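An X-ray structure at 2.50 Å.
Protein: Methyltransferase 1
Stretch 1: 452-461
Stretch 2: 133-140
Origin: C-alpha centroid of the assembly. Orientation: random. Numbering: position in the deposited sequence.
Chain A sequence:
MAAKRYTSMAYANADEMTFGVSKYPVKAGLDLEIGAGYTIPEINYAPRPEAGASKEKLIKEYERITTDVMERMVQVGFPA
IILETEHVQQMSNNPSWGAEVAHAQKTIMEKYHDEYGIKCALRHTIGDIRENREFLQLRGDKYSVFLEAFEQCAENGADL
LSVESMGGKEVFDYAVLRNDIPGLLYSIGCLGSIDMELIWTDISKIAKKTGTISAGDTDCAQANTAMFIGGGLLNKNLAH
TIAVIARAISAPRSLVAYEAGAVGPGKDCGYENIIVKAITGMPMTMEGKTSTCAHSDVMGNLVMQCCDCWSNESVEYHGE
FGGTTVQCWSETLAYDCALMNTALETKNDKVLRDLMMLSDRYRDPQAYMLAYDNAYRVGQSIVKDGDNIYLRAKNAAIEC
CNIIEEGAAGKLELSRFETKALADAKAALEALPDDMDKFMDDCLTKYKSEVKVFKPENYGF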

ATOM      1  N   LYS A 452      20.663  -5.708  34.771  1.00 23.48           N
ATOM      2  CA  LYS A 452      22.051  -6.184  34.680  1.00 24.29           C
ATOM      3  C   LYS A 452      22.810  -5.788  33.420  1.00 23.48           C
ATOM      4  O   LYS A 452      24.029  -5.661  33.472  1.00 23.65           O
ATOM      5  CB  LYS A 452      22.166  -7.696  34.946  1.00 24.69           C
ATOM      6  CG  LYS A 452      22.038  -8.046  36.450  1.00 29.75           C
ATOM      7  CD  LYS A 452      23.234  -7.487  37.266  1.00 35.26           C
ATOM      8  CE  LYS A 452      23.074  -7.671  38.778  1.00 37.58           C
ATOM      9  NZ  LYS A 452      22.666  -6.392  39.428  1.00 38.12           N
ATOM     10  N   VAL A 453      22.097  -5.584  32.311  1.00 22.75           N
ATOM     11  CA  VAL A 453      22.716  -5.193  31.043  1.00 22.15           C
ATOM     12  C   VAL A 453      23.107  -3.714  30.987  1.00 22.14           C
ATOM     13  O   VAL A 453      23.768  -3.308  30.032  1.00 22.85           O
ATOM     14  CB  VAL A 453      21.839  -5.549  29.775  1.00 22.60           C
ATOM     15  CG1 VAL A 453      21.736  -7.080  29.545  1.00 20.67           C
ATOM     16  CG2 VAL A 453      20.453  -4.918  29.852  1.00 21.28           C
ATOM     17  N   PHE A 454      22.699  -2.923  31.990  1.00 21.12           N
ATOM     18  CA  PHE A 454      22.963  -1.476  32.058  1.00 20.48           C
ATOM     19  C   PHE A 454      24.434  -1.210  32.357  1.00 21.04           C
ATOM     20  O   PHE A 454      24.949  -1.638  33.383  1.00 21.75           O
ATOM     21  CB  PHE A 454      22.027  -0.819  33.108  1.00 19.98           C
ATOM     22  CG  PHE A 454      22.288   0.676  33.376  1.00 18.29           C
ATOM     23  CD1 PHE A 454      22.473   1.585  32.340  1.00 16.24           C
ATOM     24  CD2 PHE A 454      22.286   1.168  34.676  1.00 15.55           C
ATOM     25  CE1 PHE A 454      22.694   2.935  32.595  1.00 14.69           C
ATOM     26  CE2 PHE A 454      22.511   2.524  34.934  1.00 14.92           C
ATOM     27  CZ  PHE A 454      22.716   3.408  33.895  1.00 13.43           C
ATOM     28  N   LYS A 455      25.126  -0.534  31.446  1.00 21.26           N
ATOM     29  CA  LYS A 455      26.542  -0.254  31.626  1.00 21.19           C
ATOM     30  C   LYS A 455      26.697   1.244  31.705  1.00 21.28           C
ATOM     31  O   LYS A 455      26.670   1.924  30.679  1.00 21.30           O
ATOM     32  CB  LYS A 455      27.394  -0.786  30.475  1.00 21.27           C
ATOM     33  CG  LYS A 455      27.378  -2.305  30.283  1.00 23.27           C
ATOM     34  CD  LYS A 455      27.882  -3.024  31.504  1.00 27.39           C
ATOM     35  CE  LYS A 455      27.943  -4.517  31.276  1.00 30.08           C
ATOM     36  NZ  LYS A 455      27.664  -5.287  32.541  1.00 32.38           N
ATOM     37  N   PRO A 456      26.857   1.774  32.928  1.00 20.96           N
ATOM     38  CA  PRO A 456      26.969   3.220  33.126  1.00 20.59           C
ATOM     39  C   PRO A 456      28.073   3.888  32.291  1.00 20.36           C
ATOM     40  O   PRO A 456      27.974   5.076  31.956  1.00 20.75           O
ATOM     41  CB  PRO A 456      27.235   3.335  34.637  1.00 20.15           C
ATOM     42  CG  PRO A 456      26.558   2.125  35.199  1.00 19.40           C
ATOM     43  CD  PRO A 456      26.881   1.047  34.212  1.00 20.26           C
ATOM     44  N   GLU A 457      29.109   3.149  31.930  1.00 19.75           N
ATOM     45  CA  GLU A 457      30.152   3.777  31.127  1.00 20.23           C
ATOM     46  C   GLU A 457      29.677   4.192  29.722  1.00 19.34           C
ATOM     47  O   GLU A 457      30.262   5.085  29.108  1.00 19.47           O
ATOM     48  CB  GLU A 457      31.438   2.937  31.085  1.00 20.42           C
ATOM     49  CG  GLU A 457      31.362   1.614  30.334  1.00 23.67           C
ATOM     50  CD  GLU A 457      30.941   0.409  31.203  1.00 29.28           C
ATOM     51  OE1 GLU A 457      30.284   0.591  32.276  1.00 29.52           O
ATOM     52  OE2 GLU A 457      31.253  -0.738  30.773  1.00 30.42           O
ATOM     53  N   ASN A 458      28.619   3.549  29.227  1.00 18.24           N
ATOM     54  CA  ASN A 458      28.007   3.939  27.959  1.00 17.27           C
ATOM     55  C   ASN A 458      27.594   5.425  27.952  1.00 17.73           C
ATOM     56  O   ASN A 458      27.479   6.041  26.905  1.00 18.18           O
ATOM     57  CB  ASN A 458      26.826   3.028  27.642  1.00 15.68           C
ATOM     58  CG  ASN A 458      27.251   1.715  27.012  1.00 12.94           C
ATOM     59  OD1 ASN A 458      28.200   1.671  26.221  1.00  9.46           O
ATOM     60  ND2 ASN A 458      26.539   0.629  27.345  1.00  6.73           N
ATOM     61  N   TYR A 459      27.430   5.994  29.139  1.00 18.33           N
ATOM     62  CA  TYR A 459      26.957   7.363  29.304  1.00 18.87           C
ATOM     63  C   TYR A 459      28.000   8.258  29.979  1.00 19.32           C
ATOM     64  O   TYR A 459      27.676   9.336  30.501  1.00 19.08           O
ATOM     65  CB  TYR A 459      25.645   7.329  30.078  1.00 18.28           C
ATOM     66  CG  TYR A 459      24.714   6.393  29.398  1.00 18.91           C
ATOM     67  CD1 TYR A 459      24.041   6.786  28.230  1.00 18.24           C
ATOM     68  CD2 TYR A 459      24.556   5.076  29.845  1.00 18.36           C
ATOM     69  CE1 TYR A 459      23.203   5.930  27.564  1.00 15.42           C
ATOM     70  CE2 TYR A 459      23.713   4.203  29.162  1.00 18.22           C
ATOM     71  CZ  TYR A 459      23.040   4.654  28.021  1.00 17.36           C
ATOM     72  OH  TYR A 459      22.197   3.819  27.331  1.00 20.28           O
ATOM     73  N   GLY A 460      29.251   7.800  29.938  1.00 20.10           N
ATOM     74  CA  GLY A 460      30.376   8.494  30.563  1.00 21.76           C
ATOM     75  C   GLY A 460      30.337   8.530  32.096  1.00 22.75           C
ATOM     76  O   GLY A 460      31.019   9.335  32.697  1.00 23.10           O
ATOM     77  N   PHE A 461      29.521   7.690  32.729  1.00 23.56           N
ATOM     78  CA  PHE A 461      29.501   7.598  34.196  1.00 24.80           C
ATOM     79  C   PHE A 461      30.464   6.513  34.705  1.00 25.47           C
ATOM     80  O   PHE A 461      30.442   6.132  35.883  1.00 26.49           O
ATOM     81  CB  PHE A 461      28.088   7.311  34.741  1.00 24.48           C
ATOM     82  CG  PHE A 461      27.044   8.282  34.288  1.00 24.47           C
ATOM     83  CD1 PHE A 461      25.803   7.825  33.861  1.00 24.68           C
ATOM     84  CD2 PHE A 461      27.299   9.648  34.278  1.00 25.89           C
ATOM     85  CE1 PHE A 461      24.822   8.700  33.446  1.00 24.98           C
ATOM     86  CE2 PHE A 461      26.330  10.545  33.854  1.00 27.40           C
ATOM     87  CZ  PHE A 461      25.076  10.066  33.431  1.00 26.57           C
ATOM     88  OXT PHE A 461      31.280   5.978  33.959  1.00 25.74           O
TER
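Stretch 2 (133-140) REFLQLRG

The contact between residues 133-140 and the C-terminal segment 452-461 of Methyltransferase 1 illustrates how two largely irregular segments of one chain can be joined by one buried asparagine that reads the backbone of its partner, with ring and aliphatic contacts filling in around it. Stretch 2 contains no regular helix or strand; it runs extended through F135 and L136 and then folds into a type I beta turn from Q137 to G140, closed by a hydrogen bond from G140 N to Q137 O (3.1 Å). It follows stretch 1 in the same general direction, F135 lying nearest V453 (CA to CA, 5.9 Å) and L138 nearest N458 (CA to CA, 5.2 Å).

N458, in the short 3-10 segment 456-458, is the centre of the arrangement. A primary amide carries a donor and an acceptor side by side, and here both are used: N458 ND2 donates to L136 O (3.0 Å), while L138 N donates to N458 OD1 (2.8 Å). The amide thus spans Q137, whose side chain starts away from stretch 1. The backbone of N458 contributes as well, its O receiving a weak hydrogen bond from R139 NE (2.9 Å). Water 2 reinforces this link, accepting from R139 NH2 (2.9 Å) and donating to N458 O (2.8 Å).

From within the turn, the R139 side chain lays one face of its guanidinium over the backbone at Y459 and G460, with G460 CA 3.5 Å from R139 NH1; a beta carbon on G460 would clash with that nitrogen. Y459 CE1 packs against L138 CD1 at 3.6 Å. At the other end, K455 CE sits over the face of the F135 ring, 3.4 Å from F135 CE2, and its ammonium adds an off-centre cation-pi interaction. Water 1 bridges the backbones nearby, accepting from L136 N (3.1 Å) and donating to V453 O (2.7 Å).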

ATOM      1  N   ARG A 133      25.946  -8.701  21.127  1.00 29.82           N
ATOM      2  CA  ARG A 133      24.946  -9.639  21.636  1.00 31.32           C
ATOM      3  C   ARG A 133      24.545  -9.420  23.118  1.00 31.69           C
ATOM      4  O   ARG A 133      23.374  -9.515  23.453  1.00 31.74           O
ATOM      5  CB  ARG A 133      25.426 -11.070  21.367  1.00 32.00           C
ATOM      6  CG  ARG A 133      24.843 -12.171  22.259  1.00 34.39           C
ATOM      7  CD  ARG A 133      24.726 -13.442  21.446  1.00 40.04           C
ATOM      8  NE  ARG A 133      24.717 -14.704  22.191  1.00 44.30           N
ATOM      9  CZ  ARG A 133      23.743 -15.123  23.001  1.00 47.64           C
ATOM     10  NH1 ARG A 133      22.671 -14.373  23.263  1.00 49.66           N
ATOM     11  NH2 ARG A 133      23.854 -16.304  23.576  1.00 49.07           N
ATOM     12  N   GLU A 134      25.498  -9.114  23.995  1.00 32.11           N
ATOM     13  CA  GLU A 134      25.157  -8.919  25.411  1.00 32.67           C
ATOM     14  C   GLU A 134      24.790  -7.488  25.820  1.00 31.39           C
ATOM     15  O   GLU A 134      23.848  -7.305  26.572  1.00 31.88           O
ATOM     16  CB  GLU A 134      26.185  -9.543  26.386  1.00 33.56           C
ATOM     17  CG  GLU A 134      27.640  -9.693  25.890  1.00 37.58           C
ATOM     18  CD  GLU A 134      27.842 -10.864  24.901  1.00 42.91           C
ATOM     19  OE1 GLU A 134      28.639 -10.702  23.939  1.00 44.44           O
ATOM     20  OE2 GLU A 134      27.202 -11.936  25.075  1.00 44.25           O
ATOM     21  N   PHE A 135      25.515  -6.481  25.341  1.00 29.93           N
ATOM     22  CA  PHE A 135      25.200  -5.093  25.712  1.00 28.25           C
ATOM     23  C   PHE A 135      25.513  -3.986  24.719  1.00 26.76           C
ATOM     24  O   PHE A 135      26.232  -4.177  23.728  1.00 25.81           O
ATOM     25  CB  PHE A 135      25.777  -4.656  27.082  1.00 29.02           C
ATOM     26  CG  PHE A 135      26.711  -5.623  27.722  1.00 29.85           C
ATOM     27  CD1 PHE A 135      28.031  -5.721  27.304  1.00 32.57           C
ATOM     28  CD2 PHE A 135      26.275  -6.396  28.805  1.00 32.09           C
ATOM     29  CE1 PHE A 135      28.908  -6.612  27.932  1.00 34.25           C
ATOM     30  CE2 PHE A 135      27.127  -7.287  29.443  1.00 33.94           C
ATOM     31  CZ  PHE A 135      28.455  -7.394  29.007  1.00 35.31           C
ATOM     32  N   LEU A 136      24.960  -2.814  25.041  1.00 24.91           N
ATOM     33  CA  LEU A 136      25.264  -1.593  24.336  1.00 23.55           C
ATOM     34  C   LEU A 136      26.736  -1.329  24.518  1.00 22.99           C
ATOM     35  O   LEU A 136      27.316  -1.670  25.557  1.00 23.10           O
ATOM     36  CB  LEU A 136      24.441  -0.423  24.874  1.00 22.81           C
ATOM     37  CG  LEU A 136      22.928  -0.414  24.629  1.00 23.80           C
ATOM     38  CD1 LEU A 136      22.247   0.809  25.268  1.00 23.59           C
ATOM     39  CD2 LEU A 136      22.600  -0.491  23.135  1.00 23.43           C
ATOM     40  N   GLN A 137      27.324  -0.717  23.502  1.00 22.36           N
ATOM     41  CA  GLN A 137      28.711  -0.323  23.495  1.00 22.26           C
ATOM     42  C   GLN A 137      28.821   1.022  22.813  1.00 21.45           C
ATOM     43  O   GLN A 137      29.469   1.180  21.774  1.00 20.69           O
ATOM     44  CB  GLN A 137      29.525  -1.371  22.767  1.00 22.96           C
ATOM     45  CG  GLN A 137      29.660  -2.657  23.571  1.00 27.28           C
ATOM     46  CD  GLN A 137      30.830  -3.486  23.112  1.00 34.65           C
ATOM     47  OE1 GLN A 137      31.827  -3.619  23.843  1.00 37.21           O
ATOM     48  NE2 GLN A 137      30.745  -4.027  21.873  1.00 36.06           N
ATOM     49  N   LEU A 138      28.174   2.001  23.427  1.00 21.23           N
ATOM     50  CA  LEU A 138      27.941   3.291  22.801  1.00 20.81           C
ATOM     51  C   LEU A 138      29.208   4.076  22.562  1.00 21.30           C
ATOM     52  O   LEU A 138      29.227   4.968  21.721  1.00 21.15           O
ATOM     53  CB  LEU A 138      26.973   4.107  23.639  1.00 20.60           C
ATOM     54  CG  LEU A 138      25.581   3.540  23.906  1.00 20.14           C
ATOM     55  CD1 LEU A 138      24.779   4.582  24.671  1.00 18.41           C
ATOM     56  CD2 LEU A 138      24.857   3.153  22.602  1.00 19.43           C
ATOM     57  N   ARG A 139      30.258   3.746  23.311  1.00 22.00           N
ATOM     58  CA  ARG A 139      31.555   4.416  23.194  1.00 22.85           C
ATOM     59  C   ARG A 139      32.685   3.434  22.892  1.00 23.59           C
ATOM     60  O   ARG A 139      33.847   3.796  22.917  1.00 24.69           O
ATOM     61  CB  ARG A 139      31.836   5.235  24.454  1.00 22.37           C
ATOM     62  CG  ARG A 139      30.713   6.233  24.718  1.00 22.44           C
ATOM     63  CD  ARG A 139      30.781   6.958  26.052  1.00 19.88           C
ATOM     64  NE  ARG A 139      29.631   7.848  26.127  1.00 17.89           N
ATOM     65  CZ  ARG A 139      29.640   9.061  26.660  1.00 18.07           C
ATOM     66  NH1 ARG A 139      30.751   9.545  27.232  1.00 19.53           N
ATOM     67  NH2 ARG A 139      28.529   9.796  26.634  1.00 15.71           N
ATOM     68  N   GLY A 140      32.340   2.199  22.570  1.00 24.28           N
ATOM     69  CA  GLY A 140      33.334   1.187  22.237  1.00 25.68           C
ATOM     70  C   GLY A 140      34.099   1.291  20.920  1.00 26.76           C
ATOM     71  O   GLY A 140      34.203   2.366  20.306  1.00 25.78           O
TER
HETATM   72  O   HOH W   1      23.061  -2.788  27.431  1.00 10.69           O
HETATM   73  O   HOH W   2      26.570   8.152  25.242  1.00 11.99           O
HETATM   74  O   HOH W   3      30.894   1.820  24.995  1.00 20.43           O